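Local atomic coordinates of nucleoporin NUP82 (Chaetomium thermophilum, PDB entry 5CWW), a protein that serves as a structural constituent of the nuclear pore complex and probably offers docking sites to transport factors, represented here by its N-terminal beta-propeller part. Residues B[135-143]-B[158-169]; B[121-132]-B[177-188]. All coordinates share one frame; numbering follows the deposited sequence.

Contact 1 (B[135-143]-B[158-169])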
loop_
_atom_site.group_PDB
_atom_site.type_symbol
_atom_site.label_atom_id
_atom_site.label_comp_id
_atom_site.label_asym_id
_atom_site.label_seq_id
_atom_site.Cartn_x
_atom_site.Cartn_y
_atom_site.Cartn_z
ATOM N N HIS B 135 -13.750 4.634 5.861
ATOM C CA HIS B 135 -13.482 3.596 6.857
ATOM C C HIS B 135 -14.096 2.232 6.530
ATOM O O HIS B 135 -13.609 1.208 7.009
ATOM C CB HIS B 135 -13.989 4.046 8.229
ATOM C CG HIS B 135 -13.158 5.120 8.859
ATOM N ND1 HIS B 135 -13.154 6.422 8.408
ATOM C CD2 HIS B 135 -12.300 5.081 9.904
ATOM C CE1 HIS B 135 -12.331 7.140 9.151
ATOM N NE2 HIS B 135 -11.800 6.350 10.067
ATOM N N THR B 136 -15.159 2.218 5.731
ATOM C CA THR B 136 -15.912 0.989 5.487
ATOM C C THR B 136 -15.611 0.378 4.124
ATOM O O THR B 136 -15.152 1.066 3.210
ATOM C CB THR B 136 -17.434 1.232 5.592
ATOM O OG1 THR B 136 -17.864 2.094 4.529
ATOM C CG2 THR B 136 -17.787 1.863 6.934
ATOM N N VAL B 137 -15.869 -0.921 4.006
ATOM C CA VAL B 137 -15.651 -1.650 2.762
ATOM C C VAL B 137 -16.832 -2.573 2.478
ATOM O O VAL B 137 -17.170 -3.431 3.296
ATOM C CB VAL B 137 -14.357 -2.488 2.807
ATOM C CG1 VAL B 137 -14.115 -3.182 1.469
ATOM C CG2 VAL B 137 -13.163 -1.618 3.169
ATOM N N HIS B 138 -17.459 -2.383 1.320
ATOM C CA HIS B 138 -18.507 -3.281 0.851
ATOM C C HIS B 138 -18.078 -3.960 -0.444
ATOM O O HIS B 138 -17.379 -3.364 -1.262
ATOM C CB HIS B 138 -19.817 -2.526 0.627
ATOM C CG HIS B 138 -20.470 -2.060 1.889
ATOM N ND1 HIS B 138 -20.053 -0.939 2.574
ATOM C CD2 HIS B 138 -21.514 -2.563 2.589
ATOM C CE1 HIS B 138 -20.813 -0.771 3.642
ATOM N NE2 HIS B 138 -21.707 -1.743 3.674
ATOM N N ILE B 139 -18.500 -5.209 -0.619
ATOM C CA ILE B 139 -18.255 -5.946 -1.850
ATOM C C ILE B 139 -19.560 -6.095 -2.613
ATOM O O ILE B 139 -20.504 -6.722 -2.129
ATOM C CB ILE B 139 -17.660 -7.340 -1.582
ATOM C CG1 ILE B 139 -16.415 -7.236 -0.697
ATOM C CG2 ILE B 139 -17.342 -8.051 -2.898
ATOM C CD1 ILE B 139 -15.308 -6.383 -1.274
ATOM N N CYS B 140 -19.609 -5.513 -3.807
ATOM C CA CYS B 140 -20.789 -5.604 -4.651
ATOM C C CYS B 140 -20.654 -6.751 -5.638
ATOM O O CYS B 140 -19.710 -6.799 -6.426
ATOM C CB CYS B 140 -21.018 -4.295 -5.406
ATOM S SG CYS B 140 -22.489 -4.314 -6.470
ATOM N N ILE B 141 -21.600 -7.681 -5.578
ATOM C CA ILE B 141 -21.702 -8.735 -6.574
ATOM C C ILE B 141 -22.320 -8.120 -7.818
ATOM O O ILE B 141 -23.527 -7.889 -7.871
ATOM C CB ILE B 141 -22.554 -9.920 -6.081
ATOM C CG1 ILE B 141 -22.105 -10.359 -4.682
ATOM C CG2 ILE B 141 -22.475 -11.082 -7.062
ATOM C CD1 ILE B 141 -20.626 -10.669 -4.567
ATOM N N LEU B 142 -21.484 -7.843 -8.811
ATOM C CA LEU B 142 -21.929 -7.118 -9.995
ATOM C C LEU B 142 -23.015 -7.894 -10.737
ATOM O O LEU B 142 -22.904 -9.105 -10.916
ATOM C CB LEU B 142 -20.742 -6.831 -10.916
ATOM C CG LEU B 142 -19.676 -5.915 -10.308
ATOM C CD1 LEU B 142 -18.495 -5.751 -11.254
ATOM C CD2 LEU B 142 -20.264 -4.550 -9.958
ATOM N N PRO B 143 -24.075 -7.192 -11.172
ATOM C CA PRO B 143 -25.209 -7.882 -11.788
ATOM C C PRO B 143 -24.984 -8.218 -13.255
ATOM O O PRO B 143 -24.023 -7.745 -13.862
ATOM C CB PRO B 143 -26.340 -6.866 -11.643
ATOM C CG PRO B 143 -25.646 -5.553 -11.762
ATOM C CD PRO B 143 -24.291 -5.734 -11.118
ATOM N N PRO B 158 -28.839 -5.611 -6.788
ATOM C CA PRO B 158 -27.470 -6.127 -6.675
ATOM C C PRO B 158 -27.051 -6.373 -5.229
ATOM O O PRO B 158 -27.216 -5.496 -4.379
ATOM C CB PRO B 158 -26.623 -5.020 -7.309
ATOM C CG PRO B 158 -27.551 -4.310 -8.227
ATOM C CD PRO B 158 -28.888 -4.354 -7.555
ATOM N N LYS B 159 -26.513 -7.557 -4.961
ATOM C CA LYS B 159 -26.108 -7.933 -3.614
ATOM C C LYS B 159 -24.854 -7.181 -3.175
ATOM O O LYS B 159 -23.875 -7.095 -3.916
ATOM C CB LYS B 159 -25.864 -9.445 -3.538
ATOM C CG LYS B 159 -25.410 -9.956 -2.172
ATOM C CD LYS B 159 -26.455 -9.686 -1.097
ATOM C CE LYS B 159 -26.034 -10.248 0.250
ATOM N NZ LYS B 159 -27.024 -9.926 1.315
ATOM N N PHE B 160 -24.907 -6.632 -1.964
ATOM C CA PHE B 160 -23.762 -5.985 -1.333
ATOM C C PHE B 160 -23.374 -6.747 -0.073
ATOM O O PHE B 160 -24.225 -7.027 0.773
ATOM C CB PHE B 160 -24.076 -4.529 -0.980
ATOM C CG PHE B 160 -23.998 -3.586 -2.145
ATOM C CD1 PHE B 160 -25.052 -3.468 -3.034
ATOM C CD2 PHE B 160 -22.874 -2.800 -2.338
ATOM C CE1 PHE B 160 -24.982 -2.595 -4.103
ATOM C CE2 PHE B 160 -22.798 -1.923 -3.403
ATOM C CZ PHE B 160 -23.853 -1.823 -4.288
ATOM N N TRP B 161 -22.094 -7.084 0.045
ATOM C CA TRP B 161 -21.573 -7.761 1.227
ATOM C C TRP B 161 -20.719 -6.810 2.049
ATOM O O TRP B 161 -19.831 -6.147 1.515
ATOM C CB TRP B 161 -20.739 -8.982 0.836
ATOM C CG TRP B 161 -21.517 -10.112 0.250
ATOM C CD1 TRP B 161 -21.959 -10.227 -1.035
ATOM C CD2 TRP B 161 -21.933 -11.302 0.926
ATOM N NE1 TRP B 161 -22.631 -11.416 -1.199
ATOM C CE2 TRP B 161 -22.628 -12.094 -0.008
ATOM C CE3 TRP B 161 -21.787 -11.774 2.234
ATOM C CZ2 TRP B 161 -23.177 -13.329 0.323
ATOM C CZ3 TRP B 161 -22.332 -13.000 2.560
ATOM C CH2 TRP B 161 -23.019 -13.764 1.610
ATOM N N THR B 162 -20.988 -6.747 3.348
ATOM C CA THR B 162 -20.152 -5.976 4.257
ATOM C C THR B 162 -18.851 -6.729 4.506
ATOM O O THR B 162 -18.869 -7.919 4.813
ATOM C CB THR B 162 -20.858 -5.711 5.600
ATOM O OG1 THR B 162 -22.052 -4.955 5.374
ATOM C CG2 THR B 162 -19.952 -4.936 6.547
ATOM N N LEU B 163 -17.730 -6.029 4.372
ATOM C CA LEU B 163 -16.415 -6.620 4.591
ATOM C C LEU B 163 -15.867 -6.181 5.945
ATOM O O LEU B 163 -15.648 -4.991 6.179
ATOM C CB LEU B 163 -15.449 -6.224 3.474
ATOM C CG LEU B 163 -14.137 -7.011 3.422
ATOM C CD1 LEU B 163 -14.373 -8.420 2.899
ATOM C CD2 LEU B 163 -13.099 -6.287 2.575
ATOM N N GLY B 164 -15.661 -7.147 6.835
ATOM C CA GLY B 164 -15.173 -6.870 8.173
ATOM C C GLY B 164 -16.048 -5.884 8.925
ATOM O O GLY B 164 -15.629 -4.755 9.176
ATOM N N PRO B 165 -17.271 -6.304 9.287
ATOM C CA PRO B 165 -18.222 -5.458 10.021
ATOM C C PRO B 165 -17.667 -4.874 11.323
ATOM O O PRO B 165 -18.065 -3.777 11.708
ATOM C CB PRO B 165 -19.383 -6.414 10.322
ATOM C CG PRO B 165 -19.292 -7.466 9.287
ATOM C CD PRO B 165 -17.836 -7.631 8.983
ATOM N N THR B 166 -16.780 -5.607 11.992
ATOM C CA THR B 166 -16.197 -5.150 13.253
ATOM C C THR B 166 -14.756 -4.679 13.063
ATOM O O THR B 166 -14.094 -4.284 14.024
ATOM C CB THR B 166 -16.226 -6.262 14.326
ATOM O OG1 THR B 166 -15.305 -7.302 13.977
ATOM C CG2 THR B 166 -17.627 -6.847 14.459
ATOM N N THR B 167 -14.283 -4.722 11.819
ATOM C CA THR B 167 -12.899 -4.393 11.493
ATOM C C THR B 167 -12.809 -3.049 10.773
ATOM O O THR B 167 -12.197 -2.104 11.271
ATOM C CB THR B 167 -12.266 -5.487 10.612
ATOM O OG1 THR B 167 -12.418 -6.761 11.251
ATOM C CG2 THR B 167 -10.790 -5.211 10.382
ATOM N N HIS B 168 -13.414 -2.972 9.593
ATOM C CA HIS B 168 -13.421 -1.737 8.820
ATOM C C HIS B 168 -14.630 -0.894 9.214
ATOM O O HIS B 168 -15.689 -0.959 8.586
ATOM C CB HIS B 168 -13.418 -2.044 7.324
ATOM C CG HIS B 168 -12.138 -2.654 6.843
ATOM N ND1 HIS B 168 -10.911 -2.056 7.039
ATOM C CD2 HIS B 168 -11.891 -3.808 6.178
ATOM C CE1 HIS B 168 -9.964 -2.814 6.514
ATOM N NE2 HIS B 168 -10.533 -3.883 5.985
ATOM N N VAL B 169 -14.447 -0.100 10.265
ATOM C CA VAL B 169 -15.523 0.668 10.879
ATOM C C VAL B 169 -15.022 2.074 11.194
ATOM O O VAL B 169 -13.816 2.301 11.297
ATOM C CB VAL B 169 -16.025 -0.011 12.176
ATOM C CG1 VAL B 169 -17.331 0.606 12.650
ATOM C CG2 VAL B 169 -16.220 -1.497 11.951
HETATM O O HOH W 1 -11.151 0.543 7.983
HETATM O O HOH W 2 -16.728 -2.393 6.424
#
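Val137 N, Leu163 O and His168 O close around one water, which accepts from Val137 N at 3.0 Å and bridges to both carbonyl oxygens; it links the two segments beyond Leu163, where direct backbone bonds cease. Further along, strands 137-141 and 160-162 pair antiparallel. Ile139 and Trp161 form a hydrogen-bonded pair: Ile139 N to Trp161 O is 2.7 Å and nearly straight at 170°, and Trp161 N returns an equally short bond to Ile139 O. Leu163 N to Val137 O and Ile141 N to Lys159 O continue the pairing on both sides. On the face bearing His138 and Thr162, Cys140 lies over the Phe160 ring. Its SG is anti to the backbone N (chi1 -179°), which carries the sulfur 3.9 Å from the ring centroid beside its own CB. An alanine in place of Phe160 removes the ring under the Cys140 sulfur and is likely to open a gap beside it. On the other face, Ile141 CG1 meets the edge of the Trp161 indole at CD1, 3.7 Å away, while Val137 CG2 rests over one face of the His168 imidazole, whose NE2 is bonded to Thr192. Strand 160-162 is one edge strand of its sheet; strand 128-132 flanks 137-141 on its other side, Phe212 stacks on Trp161, and Leu163 packs against Leu190 and Trp202 of the next sheet.

Contact 2 (B[121-132]-B[177-188])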
loop_
_atom_site.group_PDB
_atom_site.type_symbol
_atom_site.label_atom_id
_atom_site.label_comp_id
_atom_site.label_asym_id
_atom_site.label_seq_id
_atom_site.Cartn_x
_atom_site.Cartn_y
_atom_site.Cartn_z
ATOM N N VAL B 121 -12.965 -0.394 -6.698
ATOM C CA VAL B 121 -11.895 -1.240 -7.221
ATOM C C VAL B 121 -12.460 -2.510 -7.845
ATOM O O VAL B 121 -12.961 -3.393 -7.148
ATOM C CB VAL B 121 -10.884 -1.630 -6.125
ATOM C CG1 VAL B 121 -9.666 -2.297 -6.750
ATOM C CG2 VAL B 121 -10.461 -0.404 -5.326
ATOM N N MET B 122 -12.361 -2.589 -9.168
ATOM C CA MET B 122 -12.831 -3.743 -9.921
ATOM C C MET B 122 -11.940 -4.947 -9.656
ATOM O O MET B 122 -10.721 -4.814 -9.564
ATOM C CB MET B 122 -12.847 -3.422 -11.420
ATOM C CG MET B 122 -13.527 -4.473 -12.285
ATOM S SD MET B 122 -15.290 -4.659 -11.948
ATOM C CE MET B 122 -15.907 -3.041 -12.407
ATOM N N SER B 123 -12.548 -6.125 -9.555
ATOM C CA SER B 123 -11.792 -7.354 -9.345
ATOM C C SER B 123 -11.228 -7.832 -10.681
ATOM O O SER B 123 -11.665 -7.370 -11.732
ATOM C CB SER B 123 -12.676 -8.426 -8.705
ATOM O OG SER B 123 -13.660 -8.888 -9.609
ATOM N N PRO B 124 -10.253 -8.758 -10.648
ATOM C CA PRO B 124 -9.585 -9.221 -11.873
ATOM C C PRO B 124 -10.539 -9.769 -12.935
ATOM O O PRO B 124 -10.425 -9.395 -14.101
ATOM C CB PRO B 124 -8.653 -10.327 -11.365
ATOM C CG PRO B 124 -8.381 -9.962 -9.951
ATOM C CD PRO B 124 -9.655 -9.357 -9.443
ATOM N N ASN B 125 -11.460 -10.639 -12.536
ATOM C CA ASN B 125 -12.415 -11.222 -13.471
ATOM C C ASN B 125 -13.677 -10.371 -13.610
ATOM O O ASN B 125 -14.626 -10.760 -14.291
ATOM C CB ASN B 125 -12.776 -12.640 -13.031
ATOM C CG ASN B 125 -11.580 -13.571 -13.052
ATOM O OD1 ASN B 125 -10.695 -13.445 -13.899
ATOM N ND2 ASN B 125 -11.541 -14.508 -12.111
ATOM N N GLN B 126 -13.675 -9.215 -12.952
ATOM C CA GLN B 126 -14.699 -8.192 -13.154
ATOM C C GLN B 126 -16.099 -8.665 -12.765
ATOM O O GLN B 126 -17.087 -8.263 -13.378
ATOM C CB GLN B 126 -14.692 -7.733 -14.617
ATOM C CG GLN B 126 -13.334 -7.233 -15.092
ATOM C CD GLN B 126 -13.334 -6.811 -16.547
ATOM O OE1 GLN B 126 -14.037 -7.389 -17.378
ATOM N NE2 GLN B 126 -12.539 -5.795 -16.866
ATOM N N ASP B 127 -16.173 -9.511 -11.741
ATOM C CA ASP B 127 -17.453 -9.972 -11.211
ATOM C C ASP B 127 -17.733 -9.366 -9.834
ATOM O O ASP B 127 -18.892 -9.224 -9.442
ATOM C CB ASP B 127 -17.483 -11.502 -11.134
ATOM C CG ASP B 127 -16.240 -12.082 -10.484
ATOM O OD1 ASP B 127 -15.257 -11.334 -10.286
ATOM O OD2 ASP B 127 -16.244 -13.292 -10.179
ATOM N N PHE B 128 -16.673 -9.008 -9.110
ATOM C CA PHE B 128 -16.799 -8.337 -7.815
ATOM C C PHE B 128 -16.298 -6.897 -7.890
ATOM O O PHE B 128 -15.346 -6.596 -8.612
ATOM C CB PHE B 128 -16.013 -9.078 -6.723
ATOM C CG PHE B 128 -16.563 -10.436 -6.364
ATOM C CD1 PHE B 128 -17.691 -10.947 -6.983
ATOM C CD2 PHE B 128 -15.942 -11.197 -5.385
ATOM C CE1 PHE B 128 -18.181 -12.193 -6.641
ATOM C CE2 PHE B 128 -16.429 -12.440 -5.037
ATOM C CZ PHE B 128 -17.551 -12.939 -5.666
ATOM N N LEU B 129 -16.939 -6.016 -7.126
ATOM C CA LEU B 129 -16.531 -4.618 -7.038
ATOM C C LEU B 129 -16.384 -4.193 -5.579
ATOM O O LEU B 129 -17.352 -4.222 -4.814
ATOM C CB LEU B 129 -17.542 -3.715 -7.747
ATOM C CG LEU B 129 -17.224 -2.217 -7.757
ATOM C CD1 LEU B 129 -16.007 -1.927 -8.628
ATOM C CD2 LEU B 129 -18.426 -1.416 -8.228
ATOM N N ALA B 130 -15.171 -3.802 -5.201
ATOM C CA ALA B 130 -14.908 -3.307 -3.856
ATOM C C ALA B 130 -15.333 -1.847 -3.752
ATOM O O ALA B 130 -14.966 -1.029 -4.597
ATOM C CB ALA B 130 -13.437 -3.464 -3.506
ATOM N N VAL B 131 -16.110 -1.532 -2.718
ATOM C CA VAL B 131 -16.678 -0.199 -2.532
ATOM C C VAL B 131 -16.239 0.386 -1.194
ATOM O O VAL B 131 -16.646 -0.094 -0.134
ATOM C CB VAL B 131 -18.219 -0.228 -2.591
ATOM C CG1 VAL B 131 -18.791 1.180 -2.463
ATOM C CG2 VAL B 131 -18.687 -0.876 -3.884
ATOM N N LEU B 132 -15.412 1.424 -1.254
ATOM C CA LEU B 132 -14.792 1.996 -0.065
ATOM C C LEU B 132 -15.311 3.384 0.278
ATOM O O LEU B 132 -15.411 4.259 -0.583
ATOM C CB LEU B 132 -13.275 2.075 -0.240
ATOM C CG LEU B 132 -12.459 0.800 -0.041
ATOM C CD1 LEU B 132 -12.771 -0.237 -1.108
ATOM C CD2 LEU B 132 -10.974 1.138 -0.034
ATOM N N SER B 177 -6.159 1.483 1.129
ATOM C CA SER B 177 -6.080 0.766 -0.134
ATOM C C SER B 177 -6.837 -0.548 -0.077
ATOM O O SER B 177 -6.873 -1.223 0.955
ATOM C CB SER B 177 -4.623 0.497 -0.514
ATOM O OG SER B 177 -3.885 1.702 -0.580
ATOM N N ALA B 178 -7.449 -0.886 -1.205
ATOM C CA ALA B 178 -8.027 -2.197 -1.423
ATOM C C ALA B 178 -7.570 -2.680 -2.786
ATOM O O ALA B 178 -7.896 -2.070 -3.805
ATOM C CB ALA B 178 -9.544 -2.145 -1.346
ATOM N N VAL B 179 -6.797 -3.761 -2.802
ATOM C CA VAL B 179 -6.257 -4.296 -4.043
ATOM C C VAL B 179 -6.439 -5.802 -4.081
ATOM O O VAL B 179 -6.198 -6.495 -3.095
ATOM C CB VAL B 179 -4.761 -3.947 -4.216
ATOM C CG1 VAL B 179 -4.590 -2.452 -4.439
ATOM C CG2 VAL B 179 -3.950 -4.404 -3.008
ATOM N N TRP B 180 -6.885 -6.303 -5.226
ATOM C CA TRP B 180 -7.133 -7.725 -5.391
ATOM C C TRP B 180 -5.807 -8.434 -5.626
ATOM O O TRP B 180 -4.936 -7.917 -6.325
ATOM C CB TRP B 180 -8.105 -7.968 -6.548
ATOM C CG TRP B 180 -9.447 -7.326 -6.321
ATOM C CD1 TRP B 180 -9.815 -6.052 -6.655
ATOM C CD2 TRP B 180 -10.592 -7.921 -5.694
ATOM N NE1 TRP B 180 -11.118 -5.820 -6.279
ATOM C CE2 TRP B 180 -11.616 -6.952 -5.688
ATOM C CE3 TRP B 180 -10.850 -9.177 -5.140
ATOM C CZ2 TRP B 180 -12.878 -7.203 -5.151
ATOM C CZ3 TRP B 180 -12.104 -9.425 -4.606
ATOM C CH2 TRP B 180 -13.101 -8.442 -4.615
ATOM N N HIS B 181 -5.644 -9.613 -5.035
ATOM C CA HIS B 181 -4.385 -10.334 -5.167
ATOM C C HIS B 181 -4.251 -10.905 -6.582
ATOM O O HIS B 181 -5.159 -11.582 -7.057
ATOM C CB HIS B 181 -4.281 -11.455 -4.133
ATOM C CG HIS B 181 -2.875 -11.903 -3.882
ATOM N ND1 HIS B 181 -2.110 -12.526 -4.844
ATOM C CD2 HIS B 181 -2.087 -11.797 -2.787
ATOM C CE1 HIS B 181 -0.916 -12.796 -4.349
ATOM N NE2 HIS B 181 -0.876 -12.366 -3.102
ATOM N N PRO B 182 -3.125 -10.627 -7.264
ATOM C CA PRO B 182 -2.927 -11.103 -8.640
ATOM C C PRO B 182 -3.052 -12.619 -8.792
ATOM O O PRO B 182 -3.343 -13.102 -9.886
ATOM C CB PRO B 182 -1.494 -10.659 -8.965
ATOM C CG PRO B 182 -1.210 -9.546 -8.044
ATOM C CD PRO B 182 -1.990 -9.809 -6.799
ATOM N N LEU B 183 -2.824 -13.352 -7.706
ATOM C CA LEU B 183 -2.787 -14.810 -7.747
ATOM C C LEU B 183 -3.953 -15.432 -6.983
ATOM O O LEU B 183 -3.979 -16.641 -6.758
ATOM C CB LEU B 183 -1.464 -15.317 -7.173
ATOM C CG LEU B 183 -0.198 -14.732 -7.804
ATOM C CD1 LEU B 183 1.040 -15.299 -7.125
ATOM C CD2 LEU B 183 -0.156 -14.989 -9.301
ATOM N N GLY B 184 -4.913 -14.605 -6.586
ATOM C CA GLY B 184 -6.071 -15.084 -5.851
ATOM C C GLY B 184 -6.947 -15.993 -6.689
ATOM O O GLY B 184 -7.201 -15.710 -7.858
ATOM N N VAL B 185 -7.401 -17.092 -6.092
ATOM C CA VAL B 185 -8.293 -18.030 -6.772
ATOM C C VAL B 185 -9.559 -17.306 -7.226
ATOM O O VAL B 185 -10.193 -16.602 -6.440
ATOM C CB VAL B 185 -8.671 -19.215 -5.858
ATOM C CG1 VAL B 185 -9.567 -20.204 -6.595
ATOM C CG2 VAL B 185 -7.417 -19.915 -5.349
ATOM N N ASN B 186 -9.905 -17.468 -8.501
ATOM C CA ASN B 186 -11.079 -16.822 -9.091
ATOM C C ASN B 186 -11.056 -15.296 -8.988
ATOM O O ASN B 186 -12.076 -14.641 -9.204
ATOM C CB ASN B 186 -12.366 -17.348 -8.437
ATOM C CG ASN B 186 -12.555 -18.840 -8.629
ATOM O OD1 ASN B 186 -12.201 -19.394 -9.670
ATOM N ND2 ASN B 186 -13.115 -19.500 -7.620
ATOM N N GLY B 187 -9.891 -14.737 -8.668
ATOM C CA GLY B 187 -9.765 -13.304 -8.475
ATOM C C GLY B 187 -10.662 -12.812 -7.353
ATOM O O GLY B 187 -11.166 -11.689 -7.400
ATOM N N HIS B 188 -10.857 -13.656 -6.343
ATOM C CA HIS B 188 -11.735 -13.331 -5.218
ATOM C C HIS B 188 -10.972 -13.120 -3.910
ATOM O O HIS B 188 -11.579 -13.017 -2.844
ATOM C CB HIS B 188 -12.778 -14.438 -5.038
ATOM C CG HIS B 188 -13.802 -14.484 -6.130
ATOM N ND1 HIS B 188 -14.637 -15.563 -6.324
ATOM C CD2 HIS B 188 -14.132 -13.578 -7.082
ATOM C CE1 HIS B 188 -15.434 -15.323 -7.349
ATOM N NE2 HIS B 188 -15.148 -14.125 -7.828
HETATM O O HOH W 3 -12.515 -11.286 -9.934
#
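Two successive blades of the beta-propeller meet here, strands 119-122 and 128-132 and the 123-126 turn of one facing strand 175-180 and the following loop of the next. Trp180 is the wedge between them. Its NE1 donates to Val121 O at 3.2 Å, arriving from above the carbonyl plane (62°), while Ala130 N reaches the same oxygen from the opposite face, so that one carbonyl serves a strand pair and a neighbouring blade. Ser123 CB sits 3.5 Å above the centre of the indole, and Phe128 CB comes to CH2 of its six-membered ring. Pro124 CD packs on Trp180 CB. Four-stranded antiparallel blades of this kind, as in WD-repeat proteins, touch through side chains rather than shared strand bonds: the axes of 128-132 and 177-180 stay 8.7 Å apart. At the loop end, the His188 imidazole lies flat on Phe128 in an offset stack, centroids 3.9 Å apart and planes at 7°. Asp127 fixes the rotation of that imidazole, accepting from His188 NE2 on the syn side of OD2 at 2.7 Å, though well out of the carboxylate plane; its CG lies between backbone N and carbonyl carbon (chi1 48°), turning the carboxylate to the ring's edge. This carboxylate would probably favour a proton on NE2. Asn125 ND2 adds a weak bond to Asn186 O. Leu132 CD1 and CD2 rest against Ala178 CB, each 3.8 Å away.

Contact 1 is nested in the chain inside the loop that contact 2 closes, and their centres lie 13 Å apart. Both draw on the sheet 119-122, 128-132, 137-141, 160-162: contact 1 pairs 137-141 with 160-162, whereas contact 2 sets 119-122 and 128-132 against 175-180, the first strand of the following sheet. Strands 128-132 and 137-141 are the seam, with His138 O close to Val131 N, Cys140 N close to Leu129 O, and Ile141 CD1 packed on Phe128. The chain thus completes one blade at 160-162 before returning inward at 175-180, and the pair of contacts spans a blade's outer edge and its junction with the next.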